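Local coordinates for glutaredoxin 2 (Salmonella enterica subsp. enterica serovar Typhimurium, PDB 3IR4), which probably catalyses glutathione-dependent thiol-disulfide exchange, as a glutaredoxin built on the two-domain glutathione transferase fold, at residues D114-P119 and Q123-K128; K128-A131 and S135-N138; E173-L178 and A198-N203. All blocks are in the same frame, centred on the assembly; numbering follows the deposited sequence.

Contact 1: D114-P119 and Q123-K128. With GSH (glutathione), chain B.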
loop_
_atom_site.group_PDB
_atom_site.type_symbol
_atom_site.label_atom_id
_atom_site.label_comp_id
_atom_site.label_asym_id
_atom_site.label_seq_id
_atom_site.Cartn_x
_atom_site.Cartn_y
_atom_site.Cartn_z
ATOM N N ASP A 114 4.799 12.850 1.909
ATOM C CA ASP A 114 4.551 13.901 2.892
ATOM C C ASP A 114 5.009 13.562 4.300
ATOM O O ASP A 114 5.416 14.451 5.040
ATOM C CB ASP A 114 3.067 14.291 2.900
ATOM C CG ASP A 114 2.641 15.118 1.732
ATOM O OD1 ASP A 114 3.472 15.486 0.868
ATOM O OD2 ASP A 114 1.425 15.382 1.667
ATOM N N GLU A 115 4.972 12.289 4.675
ATOM C CA GLU A 115 5.396 11.872 6.005
ATOM C C GLU A 115 6.876 12.065 6.255
ATOM O O GLU A 115 7.327 11.956 7.400
ATOM C CB GLU A 115 4.997 10.426 6.314
ATOM C CG GLU A 115 5.570 9.359 5.424
ATOM C CD GLU A 115 4.760 9.038 4.179
ATOM O OE1 GLU A 115 3.898 9.869 3.781
ATOM O OE2 GLU A 115 5.002 7.960 3.592
ATOM N N PHE A 116 7.633 12.306 5.189
ATOM C CA PHE A 116 9.083 12.525 5.297
ATOM C C PHE A 116 9.424 13.967 4.991
ATOM O O PHE A 116 10.552 14.279 4.663
ATOM C CB PHE A 116 9.868 11.635 4.337
ATOM C CG PHE A 116 9.566 10.154 4.456
ATOM C CD1 PHE A 116 9.472 9.533 5.692
ATOM C CD2 PHE A 116 9.458 9.373 3.319
ATOM C CE1 PHE A 116 9.219 8.168 5.804
ATOM C CE2 PHE A 116 9.184 8.005 3.412
ATOM C CZ PHE A 116 9.097 7.414 4.648
ATOM N N SER A 117 8.464 14.873 5.082
ATOM C CA SER A 117 8.716 16.250 4.643
ATOM C C SER A 117 9.763 16.979 5.431
ATOM O O SER A 117 10.445 17.817 4.901
ATOM C CB SER A 117 7.433 17.048 4.557
ATOM O OG SER A 117 6.787 17.126 5.782
ATOM N N THR A 118 9.900 16.660 6.696
ATOM C CA THR A 118 10.932 17.301 7.515
ATOM C C THR A 118 12.189 16.425 7.486
ATOM O O THR A 118 12.112 15.190 7.438
ATOM C CB THR A 118 10.514 17.496 8.978
ATOM O OG1 THR A 118 10.302 16.218 9.589
ATOM C CG2 THR A 118 9.262 18.377 9.085
ATOM N N PRO A 119 13.374 17.069 7.541
ATOM C CA PRO A 119 14.575 16.280 7.681
ATOM C C PRO A 119 14.533 15.305 8.865
ATOM O O PRO A 119 15.030 14.196 8.763
ATOM C CB PRO A 119 15.657 17.358 7.869
ATOM C CG PRO A 119 15.130 18.537 7.083
ATOM C CD PRO A 119 13.661 18.497 7.272
ATOM N N GLN A 123 15.056 11.228 8.565
ATOM C CA GLN A 123 16.131 10.565 9.285
ATOM C C GLN A 123 15.601 9.465 10.193
ATOM O O GLN A 123 16.208 8.379 10.333
ATOM C CB GLN A 123 16.958 11.559 10.086
ATOM C CG GLN A 123 18.096 10.881 10.858
ATOM C CD GLN A 123 18.833 11.853 11.724
ATOM O OE1 GLN A 123 18.666 11.857 12.939
ATOM N NE2 GLN A 123 19.608 12.708 11.112
ATOM N N TYR A 124 14.490 9.750 10.878
ATOM C CA TYR A 124 13.838 8.780 11.766
ATOM C C TYR A 124 13.544 7.475 11.017
ATOM O O TYR A 124 13.833 6.382 11.500
ATOM C CB TYR A 124 12.548 9.384 12.314
ATOM C CG TYR A 124 11.736 8.453 13.162
ATOM C CD1 TYR A 124 10.767 7.641 12.584
ATOM C CD2 TYR A 124 11.860 8.431 14.527
ATOM C CE1 TYR A 124 9.979 6.801 13.339
ATOM C CE2 TYR A 124 11.101 7.562 15.294
ATOM C CZ TYR A 124 10.155 6.743 14.683
ATOM O OH TYR A 124 9.320 5.880 15.382
ATOM N N PHE A 125 12.990 7.601 9.824
ATOM C CA PHE A 125 12.679 6.443 8.988
ATOM C C PHE A 125 13.925 5.665 8.593
ATOM O O PHE A 125 13.980 4.440 8.738
ATOM C CB PHE A 125 11.920 6.917 7.742
ATOM C CG PHE A 125 11.528 5.799 6.799
ATOM C CD1 PHE A 125 10.398 5.030 7.047
ATOM C CD2 PHE A 125 12.282 5.518 5.667
ATOM C CE1 PHE A 125 10.017 4.045 6.178
ATOM C CE2 PHE A 125 11.907 4.504 4.799
ATOM C CZ PHE A 125 10.779 3.770 5.062
ATOM N N ILE A 126 14.929 6.375 8.101
ATOM C CA ILE A 126 16.139 5.732 7.655
ATOM C C ILE A 126 16.777 4.928 8.796
ATOM O O ILE A 126 17.184 3.773 8.640
ATOM C CB ILE A 126 17.128 6.807 7.121
ATOM C CG1 ILE A 126 16.618 7.459 5.831
ATOM C CG2 ILE A 126 18.527 6.194 6.914
ATOM C CD1 ILE A 126 17.282 8.775 5.462
ATOM N N ARG A 127 16.922 5.582 9.935
ATOM C CA ARG A 127 17.580 4.972 11.077
ATOM C C ARG A 127 16.856 3.722 11.497
ATOM O O ARG A 127 17.483 2.691 11.776
ATOM C CB ARG A 127 17.721 5.947 12.239
ATOM C CG ARG A 127 18.675 7.048 11.915
ATOM C CD ARG A 127 19.324 7.629 13.059
ATOM N NE ARG A 127 20.505 8.362 12.650
ATOM C CZ ARG A 127 21.108 9.240 13.434
ATOM N NH1 ARG A 127 20.638 9.464 14.656
ATOM N NH2 ARG A 127 22.168 9.902 12.992
ATOM N N LYS A 128 15.540 3.788 11.595
ATOM C CA LYS A 128 14.754 2.657 12.047
ATOM C C LYS A 128 14.852 1.477 11.091
ATOM O O LYS A 128 15.052 0.347 11.515
ATOM C CB LYS A 128 13.302 3.081 12.171
ATOM C CG LYS A 128 12.385 1.963 12.567
ATOM C CD LYS A 128 10.962 2.349 12.488
ATOM C CE LYS A 128 10.619 3.264 13.567
ATOM N NZ LYS A 128 9.178 3.551 13.409
HETATM N N1 GSH B . -1.475 -4.635 11.415
HETATM C CA1 GSH B . -1.434 -3.226 11.005
HETATM C C1 GSH B . -2.510 -2.964 9.985
HETATM O O11 GSH B . -2.891 -3.943 9.287
HETATM O O12 GSH B . -2.953 -1.806 9.867
HETATM C CB1 GSH B . -0.052 -2.928 10.443
HETATM C CG1 GSH B . 0.154 -1.426 10.251
HETATM C CD1 GSH B . 1.599 -1.012 10.072
HETATM O OE1 GSH B . 2.564 -1.949 10.002
HETATM N N2 GSH B . 1.882 0.258 9.922
HETATM C CA2 GSH B . 3.229 0.818 9.929
HETATM C C2 GSH B . 3.454 1.601 11.179
HETATM O O2 GSH B . 2.451 2.312 11.688
HETATM C CB2 GSH B . 3.472 1.705 8.685
HETATM S SG2 GSH B . 3.440 0.849 7.075
HETATM N N3 GSH B . 4.648 1.612 11.717
HETATM C CA3 GSH B . 4.881 2.103 13.052
HETATM C C3 GSH B . 5.789 3.272 12.981
HETATM O O31 GSH B . 5.988 3.823 11.854
HETATM O O32 GSH B . 6.318 3.673 14.049
#
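The ring of Phe116 meets Phe125 at a slant: the two centroids are 4.6 Å apart and the planes make 49°, neither a stack nor a T-shape. The tip of Phe116 does the touching. Its CZ sits over the centre of one face of Phe125, while its CE1 comes within 3.5 Å of Phe125 CG, close to the helix backbone. Phe125 turns CG away from its own backbone N (chi1 -179°), which sends its ring out from the helix to meet the slanted Phe116. Two flat, apolar side chains suit the buried site, where His11 also packs against both rings and Phe108 and Leu105 of helix 101-108 touch Phe125.

The backbone supplies the hydrogen bond between the segments. Gln123 N donates to Pro119 O at 3.0 Å, an i to i+4 bond of the first turn of helix 119-133. Proline fits a first helical position, where its missing N-H costs nothing, and Thr118 before it is the N-cap, its OG1 accepting from Ala121 N.

Further along the helix, Tyr124 and, a turn later, Lys128 face glutathione. Lys128 NZ donates to Tyr124 OH at 3.1 Å and also lies 2.9 Å from O32 of the glycyl carboxylate of glutathione, an approach suited to opposite charges. A bend in the lysine chain at chi3 (-72°) helps bring the ammonium group there. Tyr124, itself a pocket residue, holds the ammonium group from the side, roughly at right angles to the carboxylate oxygen.

On the loop side, Glu115 binds His11 ND1 and Asp10 N with its carboxylate, anchoring 114-119 to the thioredoxin-like domain. Such an interface, with the all-helical domain adding residues to a glutathione site held mainly by the N-terminal domain, is characteristic of the glutathione transferase fold.

Contact 2: K128-A131 and S135-N138. With GSH (glutathione), chain B.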
loop_
_atom_site.group_PDB
_atom_site.type_symbol
_atom_site.label_atom_id
_atom_site.label_comp_id
_atom_site.label_asym_id
_atom_site.label_seq_id
_atom_site.Cartn_x
_atom_site.Cartn_y
_atom_site.Cartn_z
ATOM N N LYS A 128 15.540 3.788 11.595
ATOM C CA LYS A 128 14.754 2.657 12.047
ATOM C C LYS A 128 14.852 1.477 11.091
ATOM O O LYS A 128 15.052 0.347 11.515
ATOM C CB LYS A 128 13.302 3.081 12.171
ATOM C CG LYS A 128 12.385 1.963 12.567
ATOM C CD LYS A 128 10.962 2.349 12.488
ATOM C CE LYS A 128 10.619 3.264 13.567
ATOM N NZ LYS A 128 9.178 3.551 13.409
ATOM N N LYS A 129 14.733 1.729 9.798
ATOM C CA LYS A 129 14.758 0.633 8.848
ATOM C C LYS A 129 16.154 0.043 8.738
ATOM O O LYS A 129 16.319 -1.184 8.692
ATOM C CB LYS A 129 14.246 1.075 7.481
ATOM C CG LYS A 129 12.791 1.545 7.502
ATOM C CD LYS A 129 11.813 0.487 8.034
ATOM C CE LYS A 129 10.398 0.946 7.989
ATOM N NZ LYS A 129 9.508 -0.066 8.630
ATOM N N GLU A 130 17.186 0.872 8.701
ATOM C CA GLU A 130 18.546 0.348 8.574
ATOM C C GLU A 130 18.997 -0.455 9.788
ATOM O O GLU A 130 19.813 -1.364 9.654
ATOM C CB GLU A 130 19.544 1.468 8.244
ATOM C CG GLU A 130 19.415 1.959 6.810
ATOM C CD GLU A 130 20.629 2.715 6.329
ATOM O OE1 GLU A 130 21.086 3.646 7.047
ATOM O OE2 GLU A 130 21.143 2.402 5.237
ATOM N N ALA A 131 18.428 -0.157 10.956
ATOM C CA ALA A 131 18.724 -0.886 12.193
ATOM C C ALA A 131 18.009 -2.215 12.278
ATOM O O ALA A 131 18.228 -2.992 13.204
ATOM C CB ALA A 131 18.357 -0.050 13.401
ATOM N N SER A 135 21.510 -2.325 5.167
ATOM C CA SER A 135 21.983 -1.131 4.502
ATOM C C SER A 135 21.224 -0.752 3.251
ATOM O O SER A 135 21.160 -1.525 2.295
ATOM C CB SER A 135 23.462 -1.358 4.163
ATOM O OG SER A 135 23.967 -0.383 3.256
ATOM N N PHE A 136 20.732 0.478 3.213
ATOM C CA PHE A 136 20.070 1.000 2.037
ATOM C C PHE A 136 21.042 1.040 0.867
ATOM O O PHE A 136 20.661 0.716 -0.263
ATOM C CB PHE A 136 19.511 2.397 2.292
ATOM C CG PHE A 136 18.280 2.446 3.154
ATOM C CD1 PHE A 136 17.552 1.313 3.533
ATOM C CD2 PHE A 136 17.763 3.685 3.479
ATOM C CE1 PHE A 136 16.393 1.444 4.263
ATOM C CE2 PHE A 136 16.601 3.792 4.212
ATOM C CZ PHE A 136 15.900 2.678 4.558
ATOM N N ASP A 137 22.292 1.448 1.089
ATOM C CA ASP A 137 23.240 1.481 -0.039
ATOM C C ASP A 137 23.554 0.111 -0.587
ATOM O O ASP A 137 23.660 -0.057 -1.798
ATOM C CB ASP A 137 24.499 2.266 0.294
ATOM C CG ASP A 137 24.327 3.742 0.010
ATOM O OD1 ASP A 137 23.874 4.148 -1.108
ATOM O OD2 ASP A 137 24.711 4.513 0.885
ATOM N N ASN A 138 23.706 -0.882 0.284
ATOM C CA ASN A 138 23.905 -2.225 -0.181
ATOM C C ASN A 138 22.727 -2.656 -1.068
ATOM O O ASN A 138 22.891 -3.183 -2.155
ATOM C CB ASN A 138 24.072 -3.168 1.022
ATOM C CG ASN A 138 24.147 -4.620 0.615
ATOM O OD1 ASN A 138 23.156 -5.214 0.190
ATOM N ND2 ASN A 138 25.308 -5.214 0.778
HETATM N N1 GSH B . -1.475 -4.635 11.415
HETATM C CA1 GSH B . -1.434 -3.226 11.005
HETATM C C1 GSH B . -2.510 -2.964 9.985
HETATM O O11 GSH B . -2.891 -3.943 9.287
HETATM O O12 GSH B . -2.953 -1.806 9.867
HETATM C CB1 GSH B . -0.052 -2.928 10.443
HETATM C CG1 GSH B . 0.154 -1.426 10.251
HETATM C CD1 GSH B . 1.599 -1.012 10.072
HETATM O OE1 GSH B . 2.564 -1.949 10.002
HETATM N N2 GSH B . 1.882 0.258 9.922
HETATM C CA2 GSH B . 3.229 0.818 9.929
HETATM C C2 GSH B . 3.454 1.601 11.179
HETATM O O2 GSH B . 2.451 2.312 11.688
HETATM C CB2 GSH B . 3.472 1.705 8.685
HETATM S SG2 GSH B . 3.440 0.849 7.075
HETATM N N3 GSH B . 4.648 1.612 11.717
HETATM C CA3 GSH B . 4.881 2.103 13.052
HETATM C C3 GSH B . 5.789 3.272 12.981
HETATM O O31 GSH B . 5.988 3.823 11.854
HETATM O O32 GSH B . 6.318 3.673 14.049
HETATM O O HOH W 1 23.444 2.215 3.739
#
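Ser135 is tied to Glu130 through a water that lies 2.7 Å from Ser135 OG and donates to Glu130 OE2. As the N-cap of helix 136-141, this serine also accepts from Asn138 N at 3.0 Å through OG, a short polar side chain being able to fold back over the first turn.

Phe136 makes the main contact. Its backbone N-H points almost straight at Glu130 OE2 (2.8 Å, 167°), which accepts with the anti lone pair. Its ring, meanwhile, lies beneath the same glutamate: Glu130 CG stands over the face, 3.8 Å from the centroid, in a CH-pi contact. The extended run of the glutamate beyond CG lets its methylene cover the ring while the carboxylate reaches on to the helix start. Phe136 CZ also meets Lys129 CB at 3.7 Å, before the lysine chain leads off elsewhere.

Asp137 takes part through its backbone, whose N donates to the same water at 3.0 Å. One carboxylate oxygen therefore serves the first N-H of the helix directly and the second by way of water; a negative charge here is probably favoured by the helix dipole. Asn138 closes the turn with its bond to Ser135.

The contact joins the C-terminal part of helix 119-133 to the start of helix 136-141 across the short connection between them. Phe136 packs against Leu105 and Pro106 of helix 101-108.

Contact 3: E173-L178 and A198-N203. With SO4 (sulfate ion), chain F.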
loop_
_atom_site.group_PDB
_atom_site.type_symbol
_atom_site.label_atom_id
_atom_site.label_comp_id
_atom_site.label_asym_id
_atom_site.label_seq_id
_atom_site.Cartn_x
_atom_site.Cartn_y
_atom_site.Cartn_z
ATOM N N GLU A 173 -10.447 -9.822 -0.960
ATOM C CA GLU A 173 -9.361 -9.325 -0.142
ATOM C C GLU A 173 -8.012 -9.539 -0.835
ATOM O O GLU A 173 -7.042 -8.857 -0.483
ATOM C CB GLU A 173 -9.375 -9.951 1.248
ATOM C CG GLU A 173 -10.535 -9.491 2.146
ATOM C CD GLU A 173 -11.875 -10.175 1.858
ATOM O OE1 GLU A 173 -11.938 -11.102 1.001
ATOM O OE2 GLU A 173 -12.850 -9.794 2.535
ATOM N N ASP A 174 -7.904 -10.452 -1.810
ATOM C CA ASP A 174 -6.650 -10.550 -2.562
ATOM C C ASP A 174 -6.329 -9.258 -3.286
ATOM O O ASP A 174 -5.164 -8.898 -3.414
ATOM C CB ASP A 174 -6.660 -11.719 -3.548
ATOM C CG ASP A 174 -6.559 -13.089 -2.873
ATOM O OD1 ASP A 174 -6.205 -13.167 -1.677
ATOM O OD2 ASP A 174 -6.791 -14.091 -3.602
ATOM N N ASP A 175 -7.335 -8.541 -3.772
ATOM C CA ASP A 175 -7.123 -7.235 -4.401
ATOM C C ASP A 175 -6.589 -6.219 -3.398
ATOM O O ASP A 175 -5.729 -5.392 -3.702
ATOM C CB ASP A 175 -8.410 -6.713 -5.030
ATOM C CG ASP A 175 -8.875 -7.588 -6.151
ATOM O OD1 ASP A 175 -8.193 -7.571 -7.197
ATOM O OD2 ASP A 175 -9.874 -8.316 -5.996
ATOM N N ILE A 176 -7.151 -6.271 -2.188
ATOM C CA ILE A 176 -6.747 -5.383 -1.116
ATOM C C ILE A 176 -5.263 -5.604 -0.793
ATOM O O ILE A 176 -4.519 -4.659 -0.568
ATOM C CB ILE A 176 -7.624 -5.574 0.133
ATOM C CG1 ILE A 176 -9.112 -5.310 -0.189
ATOM C CG2 ILE A 176 -7.116 -4.699 1.252
ATOM C CD1 ILE A 176 -9.456 -3.883 -0.609
ATOM N N HIS A 177 -4.812 -6.847 -0.772
ATOM C CA HIS A 177 -3.403 -7.132 -0.481
ATOM C C HIS A 177 -2.486 -6.920 -1.681
ATOM O O HIS A 177 -1.319 -6.551 -1.505
ATOM C CB HIS A 177 -3.240 -8.543 0.086
ATOM C CG HIS A 177 -3.865 -8.719 1.415
ATOM N ND1 HIS A 177 -3.519 -7.962 2.510
ATOM C CD2 HIS A 177 -4.865 -9.537 1.811
ATOM C CE1 HIS A 177 -4.257 -8.342 3.537
ATOM N NE2 HIS A 177 -5.082 -9.294 3.136
ATOM N N LEU A 178 -2.959 -7.168 -2.893
ATOM C CA LEU A 178 -2.097 -7.082 -4.060
ATOM C C LEU A 178 -1.845 -5.655 -4.563
ATOM O O LEU A 178 -0.709 -5.277 -4.868
ATOM C CB LEU A 178 -2.690 -7.930 -5.211
ATOM C CG LEU A 178 -1.959 -7.882 -6.531
ATOM C CD1 LEU A 178 -0.486 -8.389 -6.382
ATOM C CD2 LEU A 178 -2.718 -8.672 -7.582
ATOM N N ALA A 198 0.165 -4.745 -15.628
ATOM C CA ALA A 198 0.081 -3.300 -15.883
ATOM C C ALA A 198 -1.353 -2.823 -15.996
ATOM O O ALA A 198 -1.724 -1.770 -15.465
ATOM C CB ALA A 198 0.841 -2.909 -17.144
ATOM N N ASP A 199 -2.192 -3.600 -16.693
ATOM C CA ASP A 199 -3.606 -3.223 -16.840
ATOM C C ASP A 199 -4.357 -3.216 -15.518
ATOM O O ASP A 199 -5.197 -2.372 -15.275
ATOM C CB ASP A 199 -4.317 -4.169 -17.795
ATOM C CG ASP A 199 -3.935 -3.995 -19.230
ATOM O OD1 ASP A 199 -3.268 -3.009 -19.585
ATOM O OD2 ASP A 199 -4.391 -4.838 -20.041
ATOM N N TYR A 200 -4.060 -4.206 -14.694
ATOM C CA TYR A 200 -4.678 -4.304 -13.355
ATOM C C TYR A 200 -4.199 -3.120 -12.503
ATOM O O TYR A 200 -4.997 -2.433 -11.858
ATOM C CB TYR A 200 -4.287 -5.654 -12.732
ATOM C CG TYR A 200 -4.725 -5.819 -11.302
ATOM C CD1 TYR A 200 -3.916 -5.410 -10.242
ATOM C CD2 TYR A 200 -5.970 -6.333 -11.008
ATOM C CE1 TYR A 200 -4.319 -5.564 -8.950
ATOM C CE2 TYR A 200 -6.380 -6.484 -9.701
ATOM C CZ TYR A 200 -5.573 -6.075 -8.677
ATOM O OH TYR A 200 -5.943 -6.197 -7.361
ATOM N N ARG A 201 -2.898 -2.894 -12.462
ATOM C CA ARG A 201 -2.325 -1.783 -11.726
ATOM C C ARG A 201 -2.974 -0.466 -12.130
ATOM O O ARG A 201 -3.389 0.320 -11.290
ATOM C CB ARG A 201 -0.842 -1.738 -12.048
ATOM C CG ARG A 201 -0.041 -0.543 -11.532
ATOM C CD ARG A 201 1.243 -0.381 -12.309
ATOM N NE ARG A 201 0.979 0.070 -13.663
ATOM C CZ ARG A 201 1.799 -0.119 -14.692
ATOM N NH1 ARG A 201 2.955 -0.735 -14.527
ATOM N NH2 ARG A 201 1.468 0.321 -15.889
ATOM N N ASP A 202 -3.065 -0.225 -13.429
ATOM C CA ASP A 202 -3.591 1.031 -13.927
ATOM C C ASP A 202 -5.055 1.194 -13.627
ATOM O O ASP A 202 -5.509 2.260 -13.188
ATOM C CB ASP A 202 -3.345 1.148 -15.431
ATOM C CG ASP A 202 -1.888 1.351 -15.797
ATOM O OD1 ASP A 202 -1.062 1.656 -14.921
ATOM O OD2 ASP A 202 -1.572 1.163 -16.991
ATOM N N ASN A 203 -5.829 0.145 -13.847
ATOM C CA ASN A 203 -7.248 0.232 -13.593
ATOM C C ASN A 203 -7.552 0.386 -12.113
ATOM O O ASN A 203 -8.377 1.195 -11.709
ATOM C CB ASN A 203 -7.993 -0.985 -14.126
ATOM C CG ASN A 203 -9.422 -0.961 -13.666
ATOM O OD1 ASN A 203 -10.208 -0.153 -14.158
ATOM N ND2 ASN A 203 -9.734 -1.740 -12.633
HETATM S S SO4 F . -6.389 -11.810 5.610
HETATM O O1 SO4 F . -7.591 -12.677 5.576
HETATM O O2 SO4 F . -5.410 -12.456 4.711
HETATM O O3 SO4 F . -6.796 -10.495 5.112
HETATM O O4 SO4 F . -5.876 -11.804 6.972
#
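Tyr200 reaches across from helix 195-208 to place its hydroxyl on Asp175, and the bond between them is the tight part of this contact. Tyr200 OH donates to Asp175 OD1 at 2.6 Å, meeting the anti lone pair. The carboxylate lies nearly coplanar with the phenol ring, 23° from it, and OD1 sits at the ring edge. The tyrosine can span the gap because its ring swings away from its own backbone N (chi1 174°); the CA atoms of Asp175 and Tyr200 are 9.7 Å apart. Beside the polar bond, Leu178 CD2 rests on Tyr200 CE1 at 3.8 Å, so one large side chain bonds a buried acid through its hydroxyl and packs a leucine against its ring carbons. The acid is well held: OD1 also accepts from Val167 N, and OD2 from Ser172 N. Ser172 OG in turn accepts from Asp174 N, consistent with the Ser/Thr-x-x-Asp N-capping motif of glutathione transferases.

The flanks are looser and more accessible. On the far side of helix 173-185, His177 NE2 donates in the plane of its ring to sulfate O3 at 2.9 Å; the ion, probably from the crystallisation liquor, is bound by Arg85 as well. On helix 195-208, Arg201 grips its neighbour Asp202 side-on, NE and NH2 both meeting OD1 from the same face of the carboxylate.

Helix 173-185 lies between neighbours: Tyr200 of helix 195-208 reaches it from one direction, Leu178 also packs on Trp92 and Leu93 of helix 87-97, and Ile176 turns to helices 13-25 and 65-74 of the thioredoxin-like domain.

Contacts 1 and 2 follow each other along helix 119-133 and share Lys128; their centres are 13 Å apart, and they touch where Ile126 CA packs on Phe136 CE2 at 4.0 Å. Contact 1 includes the helix segment carrying Tyr124 and Lys128; contact 2 lies near the end of that helix. Lys49, Val51, Glu64 and Ser65 bind the ligand from the N-terminal domain. Contact 3 is remote from the other two, its centre about 28 Å from that of contact 1 and about 29 Å from that of contact 2, on the opposite side of the chain's centre. It belongs to the buried helical core, and none of its residues is among those of the glutathione pocket.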